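Local atomic coordinates of putative major capsid protein (Cafeteriavirus-dependent mavirus, PDB entry 6G44), a protein that probably builds the outer shell of the virophage particle, its double jelly-roll subunits assembling in threes into capsomers. Residues I37-P47 with I266-V274. Residues are numbered along the deposited sequence; the frame is centred on the assembly and turned at random. Where two conformers were deposited one is given.
Sequences IPYSTFQTIQP and INMLVQNWV. With SO4 (sulfate ion), chain E.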
ATOM      1  N   ILE C  37      12.439  -8.050 -23.071  1.00 15.48           N
ATOM      2  CA  ILE C  37      12.171  -7.029 -24.084  1.00 15.29           C
ATOM      3  C   ILE C  37      13.226  -5.950 -23.922  1.00 15.25           C
ATOM      4  O   ILE C  37      13.350  -5.381 -22.847  1.00 15.66           O
ATOM      5  CB  ILE C  37      10.766  -6.475 -23.925  1.00 15.37           C
ATOM      6  CG1 ILE C  37       9.752  -7.611 -24.146  1.00 16.42           C
ATOM      7  CG2 ILE C  37      10.548  -5.316 -24.909  1.00 15.21           C
ATOM      8  CD1 ILE C  37       8.288  -7.200 -24.081  1.00 17.68           C
ATOM      9  N   PRO C  38      14.021  -5.679 -24.960  1.00 14.29           N
ATOM     10  CA  PRO C  38      15.120  -4.740 -24.794  1.00 14.32           C
ATOM     11  C   PRO C  38      14.740  -3.258 -24.795  1.00 13.30           C
ATOM     12  O   PRO C  38      13.625  -2.873 -25.204  1.00 13.42           O
ATOM     13  CB  PRO C  38      16.030  -5.028 -25.985  1.00 15.86           C
ATOM     14  CG  PRO C  38      15.253  -5.834 -26.935  1.00 16.75           C
ATOM     15  CD  PRO C  38      14.010  -6.308 -26.300  1.00 14.73           C
ATOM     16  N   TYR C  39      15.691  -2.455 -24.351  1.00 12.99           N
ATOM     17  CA  TYR C  39      15.611  -1.010 -24.350  1.00 13.95           C
ATOM     18  C   TYR C  39      16.533  -0.364 -25.393  1.00 14.98           C
ATOM     19  O   TYR C  39      16.591   0.851 -25.474  1.00 14.81           O
ATOM     20  CB  TYR C  39      15.918  -0.476 -22.945  1.00 14.38           C
ATOM     21  CG  TYR C  39      14.711  -0.427 -22.038  1.00 14.62           C
ATOM     22  CD1 TYR C  39      14.156  -1.576 -21.468  1.00 15.62           C
ATOM     23  CD2 TYR C  39      14.133   0.787 -21.750  1.00 15.92           C
ATOM     24  CE1 TYR C  39      13.033  -1.476 -20.632  1.00 16.85           C
ATOM     25  CE2 TYR C  39      13.047   0.893 -20.930  1.00 17.69           C
ATOM     26  CZ  TYR C  39      12.492  -0.223 -20.398  1.00 17.84           C
ATOM     27  OH  TYR C  39      11.385   0.037 -19.592  1.00 24.20           O
ATOM     28  N   SER C  40      17.217  -1.188 -26.172  1.00 14.94           N
ATOM     29  CA  SER C  40      17.919  -0.767 -27.372  1.00 16.65           C
ATOM     30  C   SER C  40      16.884  -0.578 -28.506  1.00 16.75           C
ATOM     31  O   SER C  40      15.800  -1.140 -28.484  1.00 17.21           O
ATOM     32  CB  SER C  40      18.937  -1.856 -27.730  1.00 15.83           C
ATOM     33  OG  SER C  40      18.303  -3.091 -27.889  1.00 17.02           O
ATOM     34  N   THR C  41      17.257   0.188 -29.531  1.00 17.49           N
ATOM     35  CA  THR C  41      16.322   0.584 -30.603  1.00 17.12           C
ATOM     36  C   THR C  41      14.902   0.985 -30.112  1.00 16.05           C
ATOM     37  O   THR C  41      13.871   0.654 -30.730  1.00 17.19           O
ATOM     38  CB  THR C  41      16.269  -0.426 -31.769  1.00 17.66           C
ATOM     39  OG1 THR C  41      15.656  -1.657 -31.386  1.00 19.84           O
ATOM     40  CG2 THR C  41      17.644  -0.712 -32.309  1.00 18.74           C
ATOM     41  N   PHE C  42      14.881   1.749 -29.027  1.00 14.93           N
ATOM     42  CA  PHE C  42      13.643   2.310 -28.482  1.00 14.38           C
ATOM     43  C   PHE C  42      13.325   3.514 -29.389  1.00 14.61           C
ATOM     44  O   PHE C  42      14.164   4.404 -29.566  1.00 15.92           O
ATOM     45  CB  PHE C  42      13.923   2.747 -27.041  1.00 14.55           C
ATOM     46  CG  PHE C  42      12.714   2.856 -26.126  1.00 14.71           C
ATOM     47  CD1 PHE C  42      11.508   3.446 -26.524  1.00 15.18           C
ATOM     48  CD2 PHE C  42      12.812   2.421 -24.809  1.00 15.12           C
ATOM     49  CE1 PHE C  42      10.437   3.561 -25.650  1.00 14.84           C
ATOM     50  CE2 PHE C  42      11.743   2.560 -23.921  1.00 15.19           C
ATOM     51  CZ  PHE C  42      10.548   3.139 -24.353  1.00 15.18           C
ATOM     52  N   GLN C  43      12.148   3.514 -29.992  1.00 13.52           N
ATOM     53  CA  GLN C  43      11.823   4.538 -30.995  1.00 14.43           C
ATOM     54  C   GLN C  43      11.268   5.801 -30.356  1.00 13.99           C
ATOM     55  O   GLN C  43      10.389   5.739 -29.490  1.00 13.62           O
ATOM     56  CB  GLN C  43      10.805   3.993 -31.985  1.00 14.86           C
ATOM     57  CG  GLN C  43      11.203   2.691 -32.692  1.00 16.20           C
ATOM     58  CD  GLN C  43      12.464   2.857 -33.501  1.00 19.30           C
ATOM     59  OE1 GLN C  43      12.482   3.637 -34.459  1.00 23.71           O
ATOM     60  NE2 GLN C  43      13.539   2.153 -33.115  1.00 21.22           N
ATOM     61  N   THR C  44      11.769   6.947 -30.806  1.00 14.31           N
ATOM     62  CA  THR C  44      11.177   8.240 -30.549  1.00 14.20           C
ATOM     63  C   THR C  44      10.687   8.755 -31.900  1.00 14.38           C
ATOM     64  O   THR C  44      11.520   9.059 -32.783  1.00 17.29           O
ATOM     65  CB  THR C  44      12.173   9.213 -29.911  1.00 15.16           C
ATOM     66  OG1 THR C  44      12.509   8.739 -28.588  1.00 16.79           O
ATOM     67  CG2 THR C  44      11.568  10.610 -29.764  1.00 14.99           C
ATOM     68  N   ILE C  45       9.371   8.826 -32.067  1.00 13.44           N
ATOM     69  CA  ILE C  45       8.753   9.051 -33.384  1.00 13.42           C
ATOM     70  C   ILE C  45       8.152  10.440 -33.415  1.00 13.96           C
ATOM     71  O   ILE C  45       7.285  10.768 -32.610  1.00 13.95           O
ATOM     72  CB  ILE C  45       7.672   8.004 -33.670  1.00 14.04           C
ATOM     73  CG1 ILE C  45       8.299   6.603 -33.571  1.00 14.78           C
ATOM     74  CG2 ILE C  45       7.030   8.205 -35.048  1.00 13.79           C
ATOM     75  CD1 ILE C  45       7.316   5.495 -33.626  1.00 15.56           C
ATOM     76  N   GLN C  46       8.593  11.220 -34.395  1.00 14.21           N
ATOM     77  CA  GLN C  46       8.098  12.570 -34.607  0.50 14.81           C
ATOM     78  C   GLN C  46       6.806  12.500 -35.421  1.00 14.18           C
ATOM     79  O   GLN C  46       6.620  11.587 -36.191  1.00 13.77           O
ATOM     80  CB  GLN C  46       9.141  13.397 -35.378  0.50 15.92           C
ATOM     81  CG  GLN C  46      10.571  13.347 -34.831  0.50 17.67           C
ATOM     82  CD  GLN C  46      10.735  14.139 -33.550  0.50 18.98           C
ATOM     83  OE1 GLN C  46      10.207  15.249 -33.444  0.50 21.31           O
ATOM     84  NE2 GLN C  46      11.481  13.586 -32.566  0.50 19.73           N
ATOM     85  N   PRO C  47       5.915  13.490 -35.258  1.00 13.74           N
ATOM     86  CA  PRO C  47       4.718  13.524 -36.097  1.00 13.46           C
ATOM     87  C   PRO C  47       5.092  13.912 -37.548  1.00 13.35           C
ATOM     88  O   PRO C  47       6.198  14.386 -37.802  1.00 13.78           O
ATOM     89  CB  PRO C  47       3.858  14.593 -35.447  1.00 14.52           C
ATOM     90  CG  PRO C  47       4.760  15.407 -34.661  1.00 15.81           C
ATOM     91  CD  PRO C  47       5.947  14.596 -34.296  1.00 14.97           C
ATOM     92  N   ILE C 266       5.298  17.012 -29.355  1.00 11.94           N
ATOM     93  CA  ILE C 266       4.805  15.680 -29.032  1.00 12.07           C
ATOM     94  C   ILE C 266       5.547  14.638 -29.847  1.00 13.26           C
ATOM     95  O   ILE C 266       5.789  14.833 -31.051  1.00 13.90           O
ATOM     96  CB  ILE C 266       3.278  15.585 -29.205  1.00 12.09           C
ATOM     97  CG1 ILE C 266       2.725  14.233 -28.679  1.00 11.98           C
ATOM     98  CG2 ILE C 266       2.863  15.843 -30.648  1.00 12.57           C
ATOM     99  CD1 ILE C 266       1.220  14.148 -28.696  1.00 12.07           C
ATOM    100  N   ASN C 267       5.970  13.563 -29.177  1.00 12.41           N
ATOM    101  CA  ASN C 267       6.566  12.395 -29.827  0.50 12.78           C
ATOM    102  C   ASN C 267       5.875  11.137 -29.318  1.00 12.28           C
ATOM    103  O   ASN C 267       5.370  11.135 -28.197  1.00 12.55           O
ATOM    104  CB  ASN C 267       8.060  12.327 -29.509  0.50 13.56           C
ATOM    105  CG  ASN C 267       8.849  13.480 -30.105  0.50 14.80           C
ATOM    106  OD1 ASN C 267       8.408  14.126 -31.051  0.50 16.97           O
ATOM    107  ND2 ASN C 267      10.041  13.709 -29.590  0.50 15.82           N
ATOM    108  N   MET C 268       5.865  10.093 -30.134  1.00 11.32           N
ATOM    109  CA  MET C 268       5.384   8.763 -29.726  1.00 11.52           C
ATOM    110  C   MET C 268       6.585   7.909 -29.451  1.00 11.63           C
ATOM    111  O   MET C 268       7.460   7.790 -30.305  1.00 11.60           O
ATOM    112  CB  MET C 268       4.494   8.132 -30.774  1.00 12.01           C
ATOM    113  CG  MET C 268       3.997   6.752 -30.363  1.00 13.13           C
ATOM    114  SD  MET C 268       2.583   6.187 -31.321  1.00 14.65           S
ATOM    115  CE  MET C 268       3.335   6.012 -32.931  1.00 14.84           C
ATOM    116  N   LEU C 269       6.655   7.328 -28.246  1.00 11.16           N
ATOM    117  CA  LEU C 269       7.788   6.547 -27.798  1.00 11.45           C
ATOM    118  C   LEU C 269       7.360   5.109 -27.639  1.00 10.96           C
ATOM    119  O   LEU C 269       6.364   4.839 -26.934  1.00 11.07           O
ATOM    120  CB  LEU C 269       8.315   7.058 -26.469  1.00 12.37           C
ATOM    121  CG  LEU C 269       9.213   8.300 -26.475  1.00 13.61           C
ATOM    122  CD1 LEU C 269       8.634   9.510 -27.199  1.00 14.54           C
ATOM    123  CD2 LEU C 269       9.617   8.703 -25.079  1.00 15.01           C
ATOM    124  N   VAL C 270       8.054   4.184 -28.292  1.00 10.77           N
ATOM    125  CA  VAL C 270       7.716   2.778 -28.173  1.00 11.35           C
ATOM    126  C   VAL C 270       8.926   1.900 -28.452  1.00 11.75           C
ATOM    127  O   VAL C 270       9.748   2.215 -29.320  1.00 12.00           O
ATOM    128  CB  VAL C 270       6.528   2.403 -29.117  1.00 11.52           C
ATOM    129  CG1 VAL C 270       6.930   2.502 -30.605  1.00 11.89           C
ATOM    130  CG2 VAL C 270       5.901   1.070 -28.770  1.00 11.98           C
ATOM    131  N   GLN C 271       9.035   0.789 -27.728  1.00 11.44           N
ATOM    132  CA  GLN C 271      10.060  -0.186 -28.004  1.00 11.68           C
ATOM    133  C   GLN C 271       9.838  -0.882 -29.347  1.00 11.54           C
ATOM    134  O   GLN C 271       8.723  -1.073 -29.800  1.00 11.11           O
ATOM    135  CB  GLN C 271      10.093  -1.216 -26.860  1.00 11.95           C
ATOM    136  CG  GLN C 271      10.654  -0.661 -25.546  1.00 12.23           C
ATOM    137  CD  GLN C 271      10.193  -1.444 -24.352  1.00 12.55           C
ATOM    138  OE1 GLN C 271       8.998  -1.514 -24.090  1.00 13.55           O
ATOM    139  NE2 GLN C 271      11.145  -2.057 -23.603  1.00 12.64           N
ATOM    140  N   ASN C 272      10.943  -1.269 -29.971  1.00 12.45           N
ATOM    141  CA  ASN C 272      10.911  -2.002 -31.225  1.00 12.47           C
ATOM    142  C   ASN C 272      12.126  -2.924 -31.255  1.00 12.25           C
ATOM    143  O   ASN C 272      13.215  -2.486 -30.941  1.00 13.80           O
ATOM    144  CB  ASN C 272      10.934  -1.054 -32.425  1.00 12.95           C
ATOM    145  CG  ASN C 272      10.890  -1.808 -33.744  1.00 13.78           C
ATOM    146  OD1 ASN C 272      11.927  -1.995 -34.394  1.00 19.30           O
ATOM    147  ND2 ASN C 272       9.743  -2.283 -34.126  1.00 13.10           N
ATOM    148  N   TRP C 273      11.913  -4.193 -31.599  1.00 11.93           N
ATOM    149  CA  TRP C 273      13.010  -5.164 -31.506  1.00 12.55           C
ATOM    150  C   TRP C 273      12.725  -6.393 -32.322  1.00 12.21           C
ATOM    151  O   TRP C 273      11.590  -6.662 -32.711  1.00 11.83           O
ATOM    152  CB  TRP C 273      13.308  -5.515 -30.022  1.00 12.11           C
ATOM    153  CG  TRP C 273      12.262  -6.356 -29.375  1.00 11.95           C
ATOM    154  CD1 TRP C 273      12.336  -7.699 -29.154  1.00 11.95           C
ATOM    155  CD2 TRP C 273      10.982  -5.936 -28.862  1.00 12.01           C
ATOM    156  NE1 TRP C 273      11.194  -8.142 -28.532  1.00 12.35           N
ATOM    157  CE2 TRP C 273      10.337  -7.086 -28.359  1.00 11.70           C
ATOM    158  CE3 TRP C 273      10.323  -4.700 -28.764  1.00 11.75           C
ATOM    159  CZ2 TRP C 273       9.063  -7.038 -27.775  1.00 12.04           C
ATOM    160  CZ3 TRP C 273       9.047  -4.663 -28.182  1.00 11.84           C
ATOM    161  CH2 TRP C 273       8.435  -5.819 -27.719  1.00 11.93           C
ATOM    162  N   VAL C 274      13.801  -7.162 -32.567  1.00 13.43           N
ATOM    163  CA  VAL C 274      13.712  -8.416 -33.266  1.00 14.69           C
ATOM    164  C   VAL C 274      13.469  -9.513 -32.248  1.00 14.69           C
ATOM    165  O   VAL C 274      14.141  -9.569 -31.203  1.00 14.72           O
ATOM    166  CB  VAL C 274      15.024  -8.665 -34.037  1.00 15.38           C
ATOM    167  CG1 VAL C 274      15.037 -10.051 -34.658  1.00 15.49           C
ATOM    168  CG2 VAL C 274      15.242  -7.585 -35.094  1.00 16.57           C
TER
HETATM  169  S   SO4 E 602      20.157   2.585 -29.146  0.70 16.14           S
HETATM  170  O1  SO4 E 602      19.642   3.543 -28.168  0.70 16.86           O
HETATM  171  O2  SO4 E 602      19.087   2.262 -30.121  0.70 18.44           O
HETATM  172  O3  SO4 E 602      20.665   1.367 -28.439  0.70 15.06           O
HETATM  173  O4  SO4 E 602      21.334   3.199 -29.854  0.70 17.69           O
HETATM  174  O   HOH W   1      13.198  -1.237 -27.692  1.00 17.99           O
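Q43 and I45 pair with V270 and M268 as an antiparallel ladder of four backbone hydrogen bonds, the short strand 43-45 running at 155° to strand 266-270. On one face of this ladder the I45 CD1 methyl meets M268 CE at 4.1 Å; on the other, T44 OG1 runs alongside L269 CG (3.9 Å). The backbones stay close at F42 and Q271 (CA to CA 4.4 Å) and separate only beyond F42, where side chains and a water make the link. Q271 CG lies 3.8 Å from the centroid of the F42 ring, over its centre in a CH-pi contact, and the extended chain (chi2 157°) carries the amide on to P38. Q271 NE2 donates to P38 O (3.1 Å) from above the carbonyl plane through a bent bond, 141° at the hydrogen, and sits over a face of the Y39 ring, toward its rim. One face of W273's indole receives I37 CG2 over the six-membered ring (3.5 Å to its centroid) and P38 CD over the five-membered ring; W273 NE1 is hydrogen-bonded to Y21 OH of the third subunit. Water 1 accepts from N272 N and lies 2.7 Å from S40 O. A sulfate, probably from the crystallisation liquor, accepts hydrogen bonds from T41 N and from F370 N and E372 N of the second subunit. Amide, water and CH-pi contacts thus continue the attachment of 37-42 to the jelly-roll sheet, where all three subunits meet.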